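Local structure of predicted HD superfamily hydrolase (uncultured Thermotogales bacterium, 2PQ7) at residues R22-D27 with H66-P71. The protein is a predicted hydrolase of the HD superfamily that binds two iron(III) ions and probably depends on them for activity. Residues are numbered along the deposited sequence; the frame is centred on the assembly and turned at random.
With FE (Fe (III) ion), chain C; FE (Fe (III) ion), chain B; PO4 (phosphate ion), chain E; PO4 (phosphate ion), chain F.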
loop_
_atom_site.group_PDB
_atom_site.type_symbol
_atom_site.label_atom_id
_atom_site.label_comp_id
_atom_site.label_asym_id
_atom_site.label_seq_id
_atom_site.Cartn_x
_atom_site.Cartn_y
_atom_site.Cartn_z
ATOM N N ARG A 22 -23.141 0.723 15.003
ATOM C CA ARG A 22 -23.272 -0.218 13.893
ATOM C C ARG A 22 -24.607 -0.049 13.158
ATOM O O ARG A 22 -24.657 -0.053 11.929
ATOM C CB ARG A 22 -23.117 -1.666 14.400
ATOM C CG ARG A 22 -21.692 -1.954 14.855
ATOM C CD ARG A 22 -21.490 -3.376 15.412
ATOM N NE ARG A 22 -21.691 -4.387 14.386
ATOM N N GLU A 23 -25.667 0.082 13.933
ATOM C CA GLU A 23 -27.004 0.289 13.399
ATOM C C GLU A 23 -27.093 1.597 12.604
ATOM O O GLU A 23 -27.708 1.635 11.541
ATOM C CB GLU A 23 -28.022 0.256 14.532
ATOM C CG GLU A 23 -28.223 -1.146 15.098
ATOM C CD GLU A 23 -28.915 -1.207 16.437
ATOM O OE1 GLU A 23 -29.059 -0.195 17.169
ATOM O OE2 GLU A 23 -29.309 -2.357 16.771
ATOM N N ALA A 24 -26.476 2.664 13.115
ATOM C CA ALA A 24 -26.493 3.945 12.377
ATOM C C ALA A 24 -25.860 3.869 11.014
ATOM O O ALA A 24 -26.249 4.575 10.062
ATOM C CB ALA A 24 -25.800 5.017 13.216
ATOM N N PHE A 25 -24.800 3.065 10.925
ATOM C CA PHE A 25 -24.030 2.918 9.697
ATOM C C PHE A 25 -24.513 1.817 8.749
ATOM O O PHE A 25 -23.958 1.667 7.667
ATOM C CB PHE A 25 -22.530 2.721 9.987
ATOM C CG PHE A 25 -21.813 3.994 10.313
ATOM C CD1 PHE A 25 -21.744 4.473 11.610
ATOM C CD2 PHE A 25 -21.229 4.714 9.300
ATOM C CE1 PHE A 25 -21.042 5.652 11.911
ATOM C CE2 PHE A 25 -20.581 5.933 9.556
ATOM C CZ PHE A 25 -20.509 6.406 10.881
ATOM N N LYS A 26 -25.545 1.086 9.145
ATOM C CA LYS A 26 -26.059 -0.041 8.364
ATOM C C LYS A 26 -26.425 0.514 7.011
ATOM O O LYS A 26 -27.181 1.464 6.939
ATOM C CB LYS A 26 -27.269 -0.643 9.080
ATOM C CG LYS A 26 -27.825 -1.890 8.426
ATOM C CD LYS A 26 -28.654 -2.725 9.417
ATOM N N ASP A 27 -25.866 -0.031 5.944
ATOM C CA ASP A 27 -26.161 0.515 4.589
ATOM C C ASP A 27 -25.613 1.934 4.255
ATOM O O ASP A 27 -26.163 2.637 3.407
ATOM C CB ASP A 27 -27.674 0.469 4.286
ATOM N N HIS A 66 -18.582 10.310 17.223
ATOM C CA HIS A 66 -18.290 11.602 16.543
ATOM C C HIS A 66 -18.866 11.713 15.135
ATOM O O HIS A 66 -19.280 12.770 14.748
ATOM C CB HIS A 66 -16.809 11.940 16.555
ATOM C CG HIS A 66 -16.015 11.301 15.467
ATOM N ND1 HIS A 66 -15.710 9.965 15.444
ATOM C CD2 HIS A 66 -15.443 11.838 14.361
ATOM C CE1 HIS A 66 -15.006 9.695 14.354
ATOM N NE2 HIS A 66 -14.832 10.824 13.672
ATOM N N ASP A 67 -18.898 10.613 14.395
ATOM C CA ASP A 67 -19.451 10.593 13.048
ATOM C C ASP A 67 -20.778 9.805 12.946
ATOM O O ASP A 67 -21.154 9.406 11.827
ATOM C CB ASP A 67 -18.424 10.003 12.105
ATOM C CG ASP A 67 -17.323 10.995 11.728
ATOM O OD1 ASP A 67 -17.454 12.250 11.827
ATOM O OD2 ASP A 67 -16.257 10.510 11.246
ATOM N N ILE A 68 -21.490 9.640 14.077
ATOM C CA ILE A 68 -22.699 8.831 14.061
ATOM C C ILE A 68 -23.793 9.456 13.196
ATOM O O ILE A 68 -24.621 8.739 12.651
ATOM C CB ILE A 68 -23.184 8.475 15.466
ATOM C CG1 ILE A 68 -24.066 7.195 15.415
ATOM C CG2 ILE A 68 -23.916 9.648 16.152
ATOM C CD1 ILE A 68 -24.615 6.766 16.736
ATOM N N LYS A 69 -23.695 10.775 12.941
ATOM C CA LYS A 69 -24.662 11.440 12.108
ATOM C C LYS A 69 -24.120 11.685 10.698
ATOM O O LYS A 69 -24.727 12.437 9.902
ATOM C CB LYS A 69 -25.196 12.697 12.775
ATOM C CG LYS A 69 -26.105 12.440 13.934
ATOM C CD LYS A 69 -27.490 12.015 13.457
ATOM C CE LYS A 69 -28.344 11.718 14.672
ATOM N NZ LYS A 69 -29.740 11.445 14.271
ATOM N N ARG A 70 -23.029 11.033 10.352
ATOM C CA ARG A 70 -22.519 11.139 8.970
ATOM C C ARG A 70 -23.517 10.593 7.945
ATOM O O ARG A 70 -23.756 11.212 6.917
ATOM C CB ARG A 70 -21.159 10.454 8.785
ATOM C CG ARG A 70 -20.000 11.351 8.827
ATOM C CD ARG A 70 -19.882 12.098 7.537
ATOM N NE ARG A 70 -18.706 12.948 7.519
ATOM C CZ ARG A 70 -18.422 13.804 6.548
ATOM N NH1 ARG A 70 -19.236 13.935 5.514
ATOM N NH2 ARG A 70 -17.325 14.549 6.627
ATOM N N PRO A 71 -24.056 9.412 8.207
ATOM C CA PRO A 71 -25.051 8.925 7.258
ATOM C C PRO A 71 -26.236 9.888 7.132
ATOM O O PRO A 71 -26.702 10.159 6.026
ATOM C CB PRO A 71 -25.477 7.582 7.893
ATOM C CG PRO A 71 -24.261 7.134 8.633
ATOM C CD PRO A 71 -23.706 8.397 9.221
HETATM FE FE FE C . -14.270 11.149 11.538
HETATM FE FE FE B . -16.530 13.879 11.120
HETATM P P PO4 E . -15.322 12.168 8.545
HETATM O O1 PO4 E . -14.785 12.969 7.386
HETATM O O2 PO4 E . -16.016 10.929 7.952
HETATM O O3 PO4 E . -16.367 13.034 9.253
HETATM O O4 PO4 E . -14.146 11.639 9.362
HETATM P P PO4 F . -14.680 15.864 9.217
HETATM O O1 PO4 F . -15.280 16.004 7.824
HETATM O O2 PO4 F . -13.626 14.774 9.244
HETATM O O3 PO4 F . -15.751 15.589 10.255
HETATM O O4 PO4 F . -14.027 17.187 9.536
HETATM O O HOH W 1 -14.722 13.172 11.604
#
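Ala24, on helix 14-25, and Phe25 pack against Asp67, Ile68 and Pro71, in and just after the His66-Asp67 pair, the HD motif that names this all-helical fold. The apolar contact has two parts. Pro71 CG lies over one face of the Phe25 ring, offset toward the rim, in a CH-pi contact 4.2 Å from the ring centroid and 21° off its normal. Beside it Ala24 CB meets Ile68 CG1 at 3.5 Å; CG1 stands anti to the backbone N (chi1 -157°), and Ile68 also touches Ile20 and Val21 of the same helix. No hydrogen bond joins the segments. Phe25 CZ instead abuts Asp67 O at 3.2 Å, the carbonyl that accepts Arg70 N and closes a type I turn leading into helix 70-76. On the metal side, the Asp67 carboxylate bridges the two irons, OD1 binding the iron of chain B at 2.0 Å and OD2 the iron of chain C at 2.1 Å. His66 NE2 joins the chain C iron, with His37 and Asp132; His80 and His112 serve the chain B iron. His66 ND1 is hydrogen-bonded to Ala63 O, so the ring is held at both nitrogens. A water also bridges the irons, as does the phosphate of chain E, probably from the crystallisation liquor, through O3 and O4. Arg70 grips that phosphate from the edge of its guanidinium, NE donating to its O3 over 2.9 Å at 158°.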